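Local structure of nucleoporin NUP159 (Saccharomyces cerevisiae, 1XIP) at residues A[182-187]-A[227-232]; A[200-205]-A[258-263]; A[218-223]-A[279-284]; A[245-250]-A[262-267]; A[273-278]-A[298-303]. The protein is a nuclear pore component that docks transport factors, its N-terminal beta-propeller domain, described here, tethering the helicase Dbp5 to the pore in mRNA export. All coordinates share one frame; numbering follows the deposited sequence.

Contact 1 of 5, residues A[182-187]-A[227-232]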
# COMPACT_ATOMS: atom_id res chain seq x y z
N ARG A 182 -10.03 12.26 -13.99
CA ARG A 182 -9.01 12.82 -13.10
C ARG A 182 -9.63 13.69 -12.03
O ARG A 182 -8.95 14.51 -11.42
CB ARG A 182 -7.95 13.60 -13.89
CG ARG A 182 -7.14 12.77 -14.90
CD ARG A 182 -5.79 13.38 -15.27
NE ARG A 182 -5.94 14.62 -16.03
CZ ARG A 182 -4.93 15.35 -16.48
NH1 ARG A 182 -3.68 14.98 -16.25
NH2 ARG A 182 -5.16 16.45 -17.18
N SER A 183 -10.92 13.50 -11.78
CA SER A 183 -11.57 14.18 -10.67
C SER A 183 -11.61 13.29 -9.42
O SER A 183 -11.39 12.07 -9.49
CB SER A 183 -12.96 14.67 -11.07
OG SER A 183 -13.92 13.64 -11.00
N PHE A 184 -11.90 13.92 -8.29
CA PHE A 184 -11.88 13.28 -6.99
C PHE A 184 -13.24 13.29 -6.29
O PHE A 184 -14.04 14.21 -6.47
CB PHE A 184 -10.88 13.98 -6.10
CG PHE A 184 -9.47 13.84 -6.54
CD1 PHE A 184 -8.64 12.91 -5.93
CD2 PHE A 184 -8.96 14.65 -7.55
CE1 PHE A 184 -7.31 12.77 -6.34
CE2 PHE A 184 -7.65 14.52 -7.96
CZ PHE A 184 -6.82 13.58 -7.36
N GLN A 185 -13.48 12.26 -5.49
CA GLN A 185 -14.69 12.18 -4.70
C GLN A 185 -14.39 11.58 -3.35
O GLN A 185 -13.57 10.68 -3.22
CB GLN A 185 -15.73 11.36 -5.43
CG GLN A 185 -16.56 12.15 -6.41
CD GLN A 185 -17.59 11.29 -7.08
OE1 GLN A 185 -18.03 10.30 -6.51
NE2 GLN A 185 -17.96 11.66 -8.30
N SER A 186 -15.08 12.08 -2.35
CA SER A 186 -14.86 11.66 -0.99
C SER A 186 -16.19 11.39 -0.34
O SER A 186 -17.14 12.13 -0.55
CB SER A 186 -14.11 12.74 -0.23
OG SER A 186 -13.84 12.34 1.10
N PHE A 187 -16.28 10.33 0.44
CA PHE A 187 -17.54 9.96 1.09
C PHE A 187 -17.31 9.70 2.56
O PHE A 187 -16.27 9.18 2.95
CB PHE A 187 -18.11 8.69 0.48
CG PHE A 187 -18.27 8.72 -1.02
CD1 PHE A 187 -19.53 8.87 -1.59
CD2 PHE A 187 -17.17 8.54 -1.85
CE1 PHE A 187 -19.69 8.88 -2.97
CE2 PHE A 187 -17.32 8.54 -3.22
CZ PHE A 187 -18.58 8.71 -3.78
N PHE A 227 -5.20 14.47 0.84
CA PHE A 227 -4.98 13.31 0.00
C PHE A 227 -3.64 13.44 -0.70
O PHE A 227 -3.10 14.53 -0.87
CB PHE A 227 -6.10 13.13 -1.03
CG PHE A 227 -7.49 13.29 -0.47
CD1 PHE A 227 -8.18 12.19 0.03
CD2 PHE A 227 -8.12 14.53 -0.46
CE1 PHE A 227 -9.48 12.33 0.54
CE2 PHE A 227 -9.41 14.69 0.06
CZ PHE A 227 -10.09 13.58 0.56
N LEU A 228 -3.10 12.30 -1.12
CA LEU A 228 -1.94 12.28 -1.96
C LEU A 228 -2.35 11.59 -3.24
O LEU A 228 -2.85 10.47 -3.21
CB LEU A 228 -0.82 11.52 -1.25
CG LEU A 228 0.62 11.41 -1.77
CD1 LEU A 228 0.98 9.97 -1.89
CD2 LEU A 228 0.86 12.13 -3.06
N ALA A 229 -2.16 12.28 -4.36
CA ALA A 229 -2.54 11.76 -5.68
C ALA A 229 -1.34 11.64 -6.58
O ALA A 229 -0.41 12.44 -6.50
CB ALA A 229 -3.56 12.67 -6.32
N VAL A 230 -1.35 10.64 -7.46
CA VAL A 230 -0.27 10.52 -8.42
C VAL A 230 -0.79 10.39 -9.85
O VAL A 230 -1.79 9.70 -10.09
CB VAL A 230 0.70 9.37 -8.09
CG1 VAL A 230 1.92 9.44 -9.01
CG2 VAL A 230 1.13 9.43 -6.62
N PHE A 231 -0.12 11.08 -10.76
CA PHE A 231 -0.43 11.04 -12.18
C PHE A 231 0.85 10.71 -12.93
O PHE A 231 1.93 11.16 -12.55
CB PHE A 231 -0.99 12.38 -12.65
CG PHE A 231 -2.18 12.84 -11.88
CD1 PHE A 231 -3.45 12.34 -12.17
CD2 PHE A 231 -2.03 13.74 -10.83
CE1 PHE A 231 -4.57 12.74 -11.44
CE2 PHE A 231 -3.14 14.15 -10.07
CZ PHE A 231 -4.43 13.65 -10.38
N GLY A 232 0.73 9.91 -13.99
CA GLY A 232 1.90 9.48 -14.72
C GLY A 232 1.53 8.63 -15.90
O GLY A 232 0.35 8.42 -16.18

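Contact 2 of 5, residues A[200-205]-A[258-263]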
# COMPACT_ATOMS: atom_id res chain seq x y z
N PHE A 200 -14.39 17.28 -6.29
CA PHE A 200 -13.63 18.29 -7.02
C PHE A 200 -12.91 17.81 -8.28
O PHE A 200 -12.66 16.62 -8.45
CB PHE A 200 -12.68 19.06 -6.09
CG PHE A 200 -11.71 18.19 -5.36
CD1 PHE A 200 -10.42 18.04 -5.83
CD2 PHE A 200 -12.07 17.55 -4.18
CE1 PHE A 200 -9.50 17.24 -5.15
CE2 PHE A 200 -11.17 16.75 -3.49
CZ PHE A 200 -9.87 16.60 -3.98
N SER A 201 -12.61 18.76 -9.16
CA SER A 201 -11.87 18.51 -10.39
C SER A 201 -10.43 19.00 -10.25
O SER A 201 -10.06 19.56 -9.23
CB SER A 201 -12.55 19.22 -11.56
OG SER A 201 -12.99 18.28 -12.52
N LEU A 202 -9.64 18.77 -11.28
CA LEU A 202 -8.25 19.23 -11.31
C LEU A 202 -8.17 20.74 -11.48
O LEU A 202 -9.02 21.33 -12.16
CB LEU A 202 -7.52 18.56 -12.47
CG LEU A 202 -6.34 17.67 -12.16
CD1 LEU A 202 -6.80 16.55 -11.29
CD2 LEU A 202 -5.78 17.14 -13.46
N PRO A 203 -7.14 21.36 -10.89
CA PRO A 203 -6.90 22.79 -11.10
C PRO A 203 -6.58 23.05 -12.56
O PRO A 203 -5.99 22.19 -13.23
CB PRO A 203 -5.67 23.07 -10.24
CG PRO A 203 -5.60 21.99 -9.32
CD PRO A 203 -6.14 20.77 -10.00
N SER A 204 -6.97 24.22 -13.04
CA SER A 204 -6.77 24.63 -14.43
C SER A 204 -5.37 24.33 -14.94
O SER A 204 -5.21 23.75 -16.01
CB SER A 204 -7.07 26.12 -14.56
OG SER A 204 -7.48 26.41 -15.87
N GLU A 205 -4.36 24.71 -14.16
CA GLU A 205 -2.96 24.55 -14.55
C GLU A 205 -2.52 23.10 -14.60
O GLU A 205 -1.45 22.80 -15.13
CB GLU A 205 -2.04 25.31 -13.60
CG GLU A 205 -2.33 26.79 -13.51
CD GLU A 205 -3.17 27.16 -12.31
OE1 GLU A 205 -4.15 26.43 -11.99
OE2 GLU A 205 -2.86 28.20 -11.69
N ALA A 258 -10.41 22.62 -2.80
CA ALA A 258 -9.19 21.83 -2.72
C ALA A 258 -8.00 22.63 -3.22
O ALA A 258 -8.11 23.36 -4.21
CB ALA A 258 -9.35 20.56 -3.52
N SER A 259 -6.87 22.53 -2.54
CA SER A 259 -5.61 23.05 -3.07
C SER A 259 -4.68 21.89 -3.42
O SER A 259 -4.56 20.93 -2.66
CB SER A 259 -4.93 24.00 -2.08
OG SER A 259 -5.53 23.93 -0.81
N PHE A 260 -4.03 21.97 -4.57
CA PHE A 260 -3.06 20.98 -4.96
C PHE A 260 -1.69 21.58 -4.77
O PHE A 260 -1.51 22.78 -4.93
CB PHE A 260 -3.26 20.61 -6.41
CG PHE A 260 -4.51 19.83 -6.69
CD1 PHE A 260 -4.43 18.61 -7.35
CD2 PHE A 260 -5.75 20.31 -6.32
CE1 PHE A 260 -5.58 17.87 -7.64
CE2 PHE A 260 -6.90 19.57 -6.59
CZ PHE A 260 -6.81 18.35 -7.26
N GLN A 261 -0.71 20.74 -4.43
CA GLN A 261 0.68 21.19 -4.27
C GLN A 261 1.60 20.05 -4.65
O GLN A 261 1.42 18.93 -4.16
CB GLN A 261 0.95 21.57 -2.82
CG GLN A 261 0.29 22.86 -2.33
CD GLN A 261 0.47 23.04 -0.83
OE1 GLN A 261 -0.25 22.42 -0.04
NE2 GLN A 261 1.44 23.86 -0.43
N GLU A 262 2.61 20.33 -5.48
CA GLU A 262 3.54 19.31 -5.96
C GLU A 262 4.55 18.90 -4.91
O GLU A 262 4.98 19.72 -4.12
CB GLU A 262 4.32 19.81 -7.16
CG GLU A 262 3.64 19.55 -8.49
CD GLU A 262 4.56 18.91 -9.52
OE1 GLU A 262 4.41 19.24 -10.72
OE2 GLU A 262 5.40 18.06 -9.15
N THR A 263 4.92 17.61 -4.91
CA THR A 263 6.19 17.16 -4.33
C THR A 263 7.02 16.43 -5.35
O THR A 263 6.49 15.73 -6.23
CB THR A 263 6.02 16.17 -3.18
OG1 THR A 263 4.64 15.93 -2.92
CG2 THR A 263 6.60 16.75 -1.90

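Contact 3 of 5, residues A[218-223]-A[279-284]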
# COMPACT_ATOMS: atom_id res chain seq x y z
N SER A 218 -3.28 7.04 -8.61
CA SER A 218 -3.34 6.69 -7.21
C SER A 218 -3.92 7.77 -6.26
O SER A 218 -3.60 8.94 -6.40
CB SER A 218 -1.93 6.29 -6.75
OG SER A 218 -1.80 6.53 -5.36
N VAL A 219 -4.77 7.36 -5.32
CA VAL A 219 -5.13 8.19 -4.16
C VAL A 219 -4.74 7.54 -2.86
O VAL A 219 -4.73 6.31 -2.74
CB VAL A 219 -6.64 8.46 -3.96
CG1 VAL A 219 -6.89 9.96 -3.88
CG2 VAL A 219 -7.53 7.74 -4.96
N THR A 220 -4.48 8.39 -1.87
CA THR A 220 -4.24 7.96 -0.51
C THR A 220 -4.82 9.00 0.41
O THR A 220 -4.54 10.18 0.25
CB THR A 220 -2.74 7.83 -0.26
OG1 THR A 220 -2.20 6.87 -1.17
CG2 THR A 220 -2.46 7.20 1.09
N ILE A 221 -5.65 8.56 1.35
CA ILE A 221 -6.15 9.41 2.41
C ILE A 221 -5.07 9.54 3.46
O ILE A 221 -4.64 8.53 4.05
CB ILE A 221 -7.38 8.77 3.05
CG1 ILE A 221 -8.49 8.59 2.01
CG2 ILE A 221 -7.84 9.58 4.22
CD1 ILE A 221 -9.70 7.81 2.49
N LEU A 222 -4.60 10.76 3.70
CA LEU A 222 -3.59 10.99 4.73
C LEU A 222 -4.26 11.47 6.01
O LEU A 222 -3.76 11.24 7.11
CB LEU A 222 -2.53 12.00 4.28
CG LEU A 222 -1.72 11.70 3.02
CD1 LEU A 222 -0.96 12.94 2.58
CD2 LEU A 222 -0.77 10.54 3.22
N SER A 223 -5.39 12.15 5.84
CA SER A 223 -6.23 12.63 6.94
C SER A 223 -7.60 12.87 6.32
O SER A 223 -7.72 12.85 5.09
CB SER A 223 -5.67 13.94 7.53
OG SER A 223 -6.17 15.08 6.84
N MSE A 279 0.34 2.91 -4.00
CA MSE A 279 1.03 3.62 -2.93
C MSE A 279 0.81 2.88 -1.61
O MSE A 279 -0.33 2.76 -1.18
CB MSE A 279 0.49 5.06 -2.83
CG MSE A 279 1.20 5.94 -1.81
SE MSE A 279 3.05 6.40 -2.34
CE MSE A 279 2.70 7.26 -4.05
N TYR A 280 1.89 2.41 -1.00
CA TYR A 280 1.85 1.75 0.31
C TYR A 280 1.82 2.78 1.44
O TYR A 280 2.58 3.73 1.41
CB TYR A 280 3.04 0.79 0.47
CG TYR A 280 3.00 -0.33 -0.53
CD1 TYR A 280 2.33 -1.52 -0.25
CD2 TYR A 280 3.59 -0.19 -1.79
CE1 TYR A 280 2.26 -2.53 -1.17
CE2 TYR A 280 3.52 -1.20 -2.72
CZ TYR A 280 2.85 -2.37 -2.41
OH TYR A 280 2.79 -3.39 -3.34
N LYS A 281 0.91 2.59 2.39
CA LYS A 281 0.76 3.52 3.51
C LYS A 281 0.62 2.81 4.86
O LYS A 281 -0.18 1.90 5.04
CB LYS A 281 -0.40 4.49 3.29
CG LYS A 281 -0.51 5.57 4.37
CD LYS A 281 -1.92 6.18 4.46
CE LYS A 281 -3.00 5.14 4.77
NZ LYS A 281 -4.40 5.58 4.41
N VAL A 282 1.43 3.25 5.81
CA VAL A 282 1.40 2.79 7.16
C VAL A 282 1.21 4.02 8.03
O VAL A 282 1.87 5.03 7.82
CB VAL A 282 2.70 2.07 7.50
CG1 VAL A 282 3.04 2.22 8.95
CG2 VAL A 282 2.58 0.61 7.12
N THR A 283 0.28 3.95 8.97
CA THR A 283 -0.05 5.09 9.80
C THR A 283 0.37 4.86 11.23
O THR A 283 -0.00 3.86 11.83
CB THR A 283 -1.55 5.37 9.73
OG1 THR A 283 -1.96 5.55 8.37
CG2 THR A 283 -1.88 6.68 10.40
N LEU A 284 1.17 5.78 11.77
CA LEU A 284 1.58 5.76 13.18
C LEU A 284 1.05 6.99 13.90
O LEU A 284 1.77 7.99 14.05
CB LEU A 284 3.11 5.67 13.31
CG LEU A 284 3.80 4.73 12.33
CD1 LEU A 284 5.29 4.91 12.39
CD2 LEU A 284 3.42 3.30 12.64
O HOH W 1 -2.82 4.07 -0.77

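Contact 4 of 5, residues A[245-250]-A[262-267]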
# COMPACT_ATOMS: atom_id res chain seq x y z
N ASP A 245 7.36 7.98 -15.32
CA ASP A 245 7.30 9.42 -15.17
C ASP A 245 6.04 9.81 -14.40
O ASP A 245 4.92 9.64 -14.89
CB ASP A 245 7.37 10.10 -16.54
CG ASP A 245 7.23 11.62 -16.45
OD1 ASP A 245 7.85 12.23 -15.53
OD2 ASP A 245 6.50 12.28 -17.24
N GLN A 246 6.22 10.35 -13.20
CA GLN A 246 5.08 10.57 -12.31
C GLN A 246 5.09 11.91 -11.60
O GLN A 246 6.15 12.41 -11.22
CB GLN A 246 5.03 9.45 -11.27
CG GLN A 246 4.40 8.19 -11.77
CD GLN A 246 4.62 7.03 -10.84
OE1 GLN A 246 4.96 7.23 -9.69
NE2 GLN A 246 4.45 5.81 -11.34
N LYS A 247 3.91 12.48 -11.40
CA LYS A 247 3.78 13.68 -10.59
C LYS A 247 2.93 13.45 -9.35
O LYS A 247 1.82 12.93 -9.45
CB LYS A 247 3.21 14.82 -11.42
CG LYS A 247 4.22 15.42 -12.36
CD LYS A 247 3.71 16.67 -13.00
CE LYS A 247 4.77 17.33 -13.84
NZ LYS A 247 5.76 18.03 -12.97
N MSE A 248 3.46 13.84 -8.19
CA MSE A 248 2.72 13.69 -6.93
C MSE A 248 2.18 15.00 -6.40
O MSE A 248 2.88 16.01 -6.41
CB MSE A 248 3.55 13.00 -5.85
CG MSE A 248 4.95 12.66 -6.24
SE MSE A 248 5.07 11.07 -7.39
CE MSE A 248 4.81 9.70 -6.05
N TYR A 249 0.94 14.96 -5.92
CA TYR A 249 0.30 16.14 -5.38
C TYR A 249 -0.31 15.86 -4.03
O TYR A 249 -0.96 14.83 -3.84
CB TYR A 249 -0.76 16.65 -6.35
CG TYR A 249 -0.19 17.19 -7.64
CD1 TYR A 249 0.11 18.54 -7.78
CD2 TYR A 249 0.05 16.34 -8.72
CE1 TYR A 249 0.63 19.02 -8.97
CE2 TYR A 249 0.56 16.81 -9.89
CZ TYR A 249 0.85 18.14 -10.02
OH TYR A 249 1.36 18.59 -11.23
N ILE A 250 -0.10 16.77 -3.09
CA ILE A 250 -0.84 16.77 -1.85
C ILE A 250 -2.06 17.68 -2.02
O ILE A 250 -1.93 18.84 -2.38
CB ILE A 250 0.06 17.27 -0.72
CG1 ILE A 250 1.35 16.43 -0.63
CG2 ILE A 250 -0.73 17.32 0.59
CD1 ILE A 250 1.21 15.10 0.08
N GLU A 262 2.61 20.33 -5.48
CA GLU A 262 3.54 19.31 -5.96
C GLU A 262 4.55 18.90 -4.91
O GLU A 262 4.98 19.72 -4.12
CB GLU A 262 4.32 19.81 -7.16
CG GLU A 262 3.64 19.55 -8.49
CD GLU A 262 4.56 18.91 -9.52
OE1 GLU A 262 4.41 19.24 -10.72
OE2 GLU A 262 5.40 18.06 -9.15
N THR A 263 4.92 17.61 -4.91
CA THR A 263 6.19 17.16 -4.33
C THR A 263 7.02 16.43 -5.35
O THR A 263 6.49 15.73 -6.23
CB THR A 263 6.02 16.17 -3.18
OG1 THR A 263 4.64 15.93 -2.92
CG2 THR A 263 6.60 16.75 -1.90
N PHE A 264 8.32 16.56 -5.17
CA PHE A 264 9.27 15.76 -5.88
C PHE A 264 9.97 14.87 -4.88
O PHE A 264 10.90 14.15 -5.23
CB PHE A 264 10.27 16.67 -6.61
CG PHE A 264 9.63 17.52 -7.67
CD1 PHE A 264 9.46 17.03 -8.98
CD2 PHE A 264 9.15 18.80 -7.37
CE1 PHE A 264 8.85 17.81 -9.97
CE2 PHE A 264 8.54 19.57 -8.34
CZ PHE A 264 8.39 19.08 -9.65
N ASP A 265 9.50 14.89 -3.63
CA ASP A 265 10.21 14.18 -2.55
C ASP A 265 9.45 13.02 -1.92
O ASP A 265 9.92 12.43 -0.94
CB ASP A 265 10.67 15.14 -1.43
CG ASP A 265 11.69 16.16 -1.91
OD1 ASP A 265 12.51 15.84 -2.81
OD2 ASP A 265 11.74 17.32 -1.42
N ILE A 266 8.29 12.69 -2.46
CA ILE A 266 7.61 11.49 -2.03
C ILE A 266 7.82 10.43 -3.09
O ILE A 266 7.36 10.59 -4.23
CB ILE A 266 6.11 11.72 -1.80
CG1 ILE A 266 5.88 12.55 -0.54
CG2 ILE A 266 5.40 10.39 -1.67
CD1 ILE A 266 4.44 12.93 -0.31
N THR A 267 8.55 9.37 -2.73
CA THR A 267 8.58 8.15 -3.53
C THR A 267 8.94 8.38 -5.01
O THR A 267 8.17 8.00 -5.88
CB THR A 267 7.21 7.45 -3.53
OG1 THR A 267 6.76 7.28 -2.18
CG2 THR A 267 7.34 6.07 -4.12
O HOH W 2 5.63 15.43 -8.62

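Contact 5 of 5, residues A[273-278]-A[298-303]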
# COMPACT_ATOMS: atom_id res chain seq x y z
N ILE A 273 11.17 -2.47 -12.69
CA ILE A 273 10.32 -3.64 -12.91
C ILE A 273 8.93 -3.14 -13.28
O ILE A 273 8.47 -2.12 -12.77
CB ILE A 273 10.25 -4.54 -11.62
CG1 ILE A 273 11.64 -4.82 -10.99
CG2 ILE A 273 9.49 -5.85 -11.89
CD1 ILE A 273 12.77 -5.15 -11.95
N VAL A 274 8.27 -3.86 -14.18
CA VAL A 274 6.88 -3.57 -14.53
C VAL A 274 5.99 -3.82 -13.34
O VAL A 274 5.88 -4.94 -12.85
CB VAL A 274 6.37 -4.44 -15.71
CG1 VAL A 274 4.87 -4.15 -15.97
CG2 VAL A 274 7.19 -4.19 -16.95
N ARG A 275 5.35 -2.76 -12.89
CA ARG A 275 4.48 -2.80 -11.74
C ARG A 275 3.26 -1.99 -12.00
O ARG A 275 3.32 -0.96 -12.68
CB ARG A 275 5.21 -2.25 -10.52
CG ARG A 275 6.28 -3.17 -10.04
CD ARG A 275 5.73 -4.45 -9.46
NE ARG A 275 5.95 -4.44 -8.03
CZ ARG A 275 5.01 -4.28 -7.12
NH1 ARG A 275 3.74 -4.13 -7.46
NH2 ARG A 275 5.35 -4.29 -5.86
N PHE A 276 2.14 -2.48 -11.49
CA PHE A 276 0.93 -1.70 -11.39
C PHE A 276 1.13 -0.65 -10.30
O PHE A 276 1.60 -0.97 -9.22
CB PHE A 276 -0.24 -2.61 -11.05
CG PHE A 276 -1.57 -1.94 -11.09
CD1 PHE A 276 -2.27 -1.83 -12.28
CD2 PHE A 276 -2.13 -1.40 -9.93
CE1 PHE A 276 -3.52 -1.19 -12.32
CE2 PHE A 276 -3.36 -0.76 -9.96
CZ PHE A 276 -4.07 -0.65 -11.15
N PRO A 277 0.81 0.61 -10.61
CA PRO A 277 0.91 1.73 -9.66
C PRO A 277 0.11 1.57 -8.39
O PRO A 277 -1.11 1.43 -8.46
CB PRO A 277 0.34 2.89 -10.45
CG PRO A 277 0.76 2.57 -11.83
CD PRO A 277 0.42 1.07 -11.95
N TYR A 278 0.78 1.60 -7.25
CA TYR A 278 0.12 1.52 -5.96
C TYR A 278 0.98 2.16 -4.88
O TYR A 278 2.20 1.99 -4.86
CB TYR A 278 -0.26 0.07 -5.60
CG TYR A 278 -0.87 -0.05 -4.22
CD1 TYR A 278 -2.17 0.40 -3.97
CD2 TYR A 278 -0.14 -0.61 -3.16
CE1 TYR A 278 -2.72 0.32 -2.70
CE2 TYR A 278 -0.67 -0.69 -1.89
CZ TYR A 278 -1.95 -0.22 -1.66
OH TYR A 278 -2.48 -0.30 -0.39
N ALA A 298 5.57 4.25 0.63
CA ALA A 298 6.43 3.54 -0.29
C ALA A 298 5.60 3.28 -1.51
O ALA A 298 4.38 3.45 -1.49
CB ALA A 298 6.86 2.23 0.31
N SER A 299 6.26 2.86 -2.58
CA SER A 299 5.61 2.81 -3.86
C SER A 299 6.05 1.57 -4.60
O SER A 299 7.19 1.15 -4.46
CB SER A 299 6.00 4.05 -4.65
OG SER A 299 5.41 4.11 -5.93
N SER A 300 5.13 0.99 -5.38
CA SER A 300 5.44 -0.12 -6.28
C SER A 300 6.45 0.30 -7.36
O SER A 300 7.14 -0.54 -7.96
CB SER A 300 4.16 -0.71 -6.91
OG SER A 300 3.50 0.20 -7.81
N CYS A 301 6.59 1.61 -7.56
CA CYS A 301 7.46 2.13 -8.61
C CYS A 301 8.70 2.81 -8.10
O CYS A 301 9.30 3.58 -8.83
CB CYS A 301 6.71 3.13 -9.48
SG CYS A 301 5.51 2.25 -10.43
N SER A 302 9.10 2.52 -6.87
CA SER A 302 10.20 3.26 -6.26
C SER A 302 10.90 2.44 -5.19
O SER A 302 10.31 1.53 -4.63
CB SER A 302 9.65 4.58 -5.69
OG SER A 302 10.49 5.16 -4.70
N SER A 303 12.15 2.78 -4.91
CA SER A 303 12.92 2.09 -3.87
C SER A 303 13.03 2.93 -2.62
O SER A 303 13.72 2.55 -1.67
CB SER A 303 14.30 1.77 -4.38
OG SER A 303 14.27 1.60 -5.78

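Contact 1 of 5, residues A[182-187]-A[227-232]
Phe184 turns the edge of its ring toward strand 227-232. Ala229 CB lies near the plane of that ring, 3.5 Å from Phe184 CZ. Phe231 CZ is also at this edge, 3.9 Å from Phe184 CZ, and the two phenylalanine side chains meet tip to tip. The Phe200 ring meets the Phe184 ring nearly parallel. Phe227 likewise uses its edge: its CZ is 4.0 Å from Ser186 OG, which is hydrogen-bonded to Gln174 NE2. Arg182 comes to the Phe231 ring with its aliphatic part, CD being 4.0 Å from Phe231 CD1. Its guanidinium is too distant for more than a weak attraction to that ring; its NH2 and NH1 are hydrogen-bonded to Leu209 O and Tyr214 O. No hydrogen bond joins the segments. The axes of strand segments 184-187 and 227-232 come within 10.9 Å, and their directions differ by 149°. Residues 229-232 form an FG repeat, here part of an ordered strand. Apolar side chains packed between adjacent sheets in this way are characteristic of neighbouring beta-propeller blades.

Contact 2 of 5, residues A[200-205]-A[258-263]
Two neighbouring propeller blades meet here, far from the centre of the domain, where Phe200 ends one outer strand and Phe260 lies on strand 258-263 of the next. The Phe260 ring takes Pro203 over one face. Pro203 CD sits over the ring centre, 3.5 Å from the centroid and 3° off the normal, a CH-pi contact. Pro203 CG is 3.4 Å from Phe260 CD2. The two side chains cross at about a right angle. Leu202 CD1 approaches Phe260 CE1 at 4.1 Å. Phe200 and Phe260 meet rim to rim, with planes at 83° and Phe200 CE1 3.6 Å from Phe260 CZ. With CG between the backbone N and the carbonyl carbon (chi1 57°), the Phe200 ring turns one face to Ala258 CB in a second CH-pi contact, 3.7 Å from the centroid. An alanine in place of Phe260 would probably leave Pro203 without its ring partner and open a gap between Pro203 and Phe200. Leu5 of strand 4-5 touches both Pro203 and Phe260. Apolar packing of this kind, between one blade with its linker and the next blade, is typical of the beta-propeller fold.

Contact 3 of 5, residues A[218-223]-A[279-284]
Thr220 meets Met279 with one branch and Lys281 with the other. The Thr220 and Met279 side chains cross at about a right angle, with Thr220 OG1 3.6 Å from Met279 CG. Thr220 and Lys281 slide past each other in opposite directions, with Thr220 CG2 3.6 Å from Lys281 CD. The threonine chi1 of -60° puts OG1 beside the backbone N and CG2 anti to it, which is how OG1 comes to Met279 and CG2 to Lys281. Ser218 OG adds a contact at 3.7 Å to Met279 CB. Met279 was built as selenomethionine, and its side chain also touches Leu228 and Val230. The axes of strands 218-221 and 279-284 run almost parallel, at 8°, with a closest approach of 8.2 Å. These are the innermost strands of two adjacent propeller blades, close to the middle of the domain, and side chains and water bridge the space between them. One water donates to Met279 O at 2.8 Å and is also hydrogen-bonded to Thr220 OG1. Lys281 stretches across and bends at chi3 (59°), which sets CE. Its NZ donates to Ile221 O at 3.0 Å, in the carbonyl plane. The same NZ forms a long, weak ion pair with Asp169.

Contact 4 of 5, residues A[245-250]-A[262-267]
Met248, built as selenomethionine, reaches from its strand to the backbone of Thr263, Ile266 and Thr267. CB is 4.0 Å from Thr263 O. CG is closer to the same oxygen, at 3.4 Å. The chain bends at chi2 (-77°), which sets the selenium, and SE lies 3.9 Å from Ile266 O. The terminal CE reaches Ile266 O at 3.3 Å and Thr267 CB at 4.1 Å. The two segments belong to a beta hairpin, strands 246-254 and 257-263, within one propeller blade. Thr263 N donates to Met248 O at 3.0 Å, and Tyr249 and Glu262 form an antiparallel non-hydrogen-bonded pair. On the face that carries Tyr249 and Glu262, Glu262 OE1 takes a salt bridge from Lys247 NZ at 2.9 Å through its syn lone pair. The other carboxylate oxygen, OE2, accepts from a water. This water also donates to Thr263 O and accepts from Met248 N, so it ties the carboxylate to both backbones. Further along the strand, the Ile250 and Ile266 side chains cross at about a right angle, CD1 to CD1 at 3.9 Å. Val313 of strand 313-316 touches both Thr263 and Ile266.

Contact 5 of 5, residues A[273-278]-A[298-303]
Ser300 N donates to Tyr278 O at 3.1 Å, nearly in line with the carbonyl, and the touching parts, 275-278 and 298-301, run 145° apart. Residues 299-302 form a type I beta turn at the end of strand 292-299 of a propeller blade. Segment 273-278 is the loop that leads into strand 279-284 of the same blade. The Ser300 side chain joins turn and loop. With OG between the backbone N and the carbonyl carbon (chi1 67°), it reaches Phe276 O and Tyr278 N. This OG donates to Phe276 O at 2.6 Å, tilted 34° from the carbonyl plane. It also accepts a weak bond from Tyr278 N at 3.1 Å, so the hydroxyl has two loop partners, one of them weak. Arg275 packs over the same serine. Its guanidinium turns one face to Ser300 CB, which lies 3.4 Å above the plane and toward the rim. Lower down the chain, Arg275 CG is 3.5 Å from Ser300 O. Arg275 also touches Tyr280 and Ile338. An alanine in place of Arg275 would probably open a gap beside Ser300 and leave Ser300 CB without the flat group that packs on it. Phe276 turns away and stacks its ring on Phe130. Within the turn, Ser299 OG accepts from Cys301 N at 3.2 Å, which makes an ST turn.

The contacts lie between or within blades of one beta-propeller. Contacts 1, 2 and 3 link blades, from the outer side inward: contact 2 is about 23 Å from the centre of the chain, contact 1 about 15 Å and contact 3 about 7 Å. Contacts 1 and 2 have centres 10 Å apart and share a probable hydrogen bond, Phe184 N to Phe200 O at 2.8 Å. Contact 4 shares Glu262 and Thr263 with contact 2, and reaches contact 3 through Met248 CE and Met279 CE, 3.8 Å apart. Contact 5 joins contact 3 through a probable hydrogen bond from Tyr280 N to Ala298 O, 2.7 Å. The Dbp5-interacting region spans the whole domain, marking out none of them.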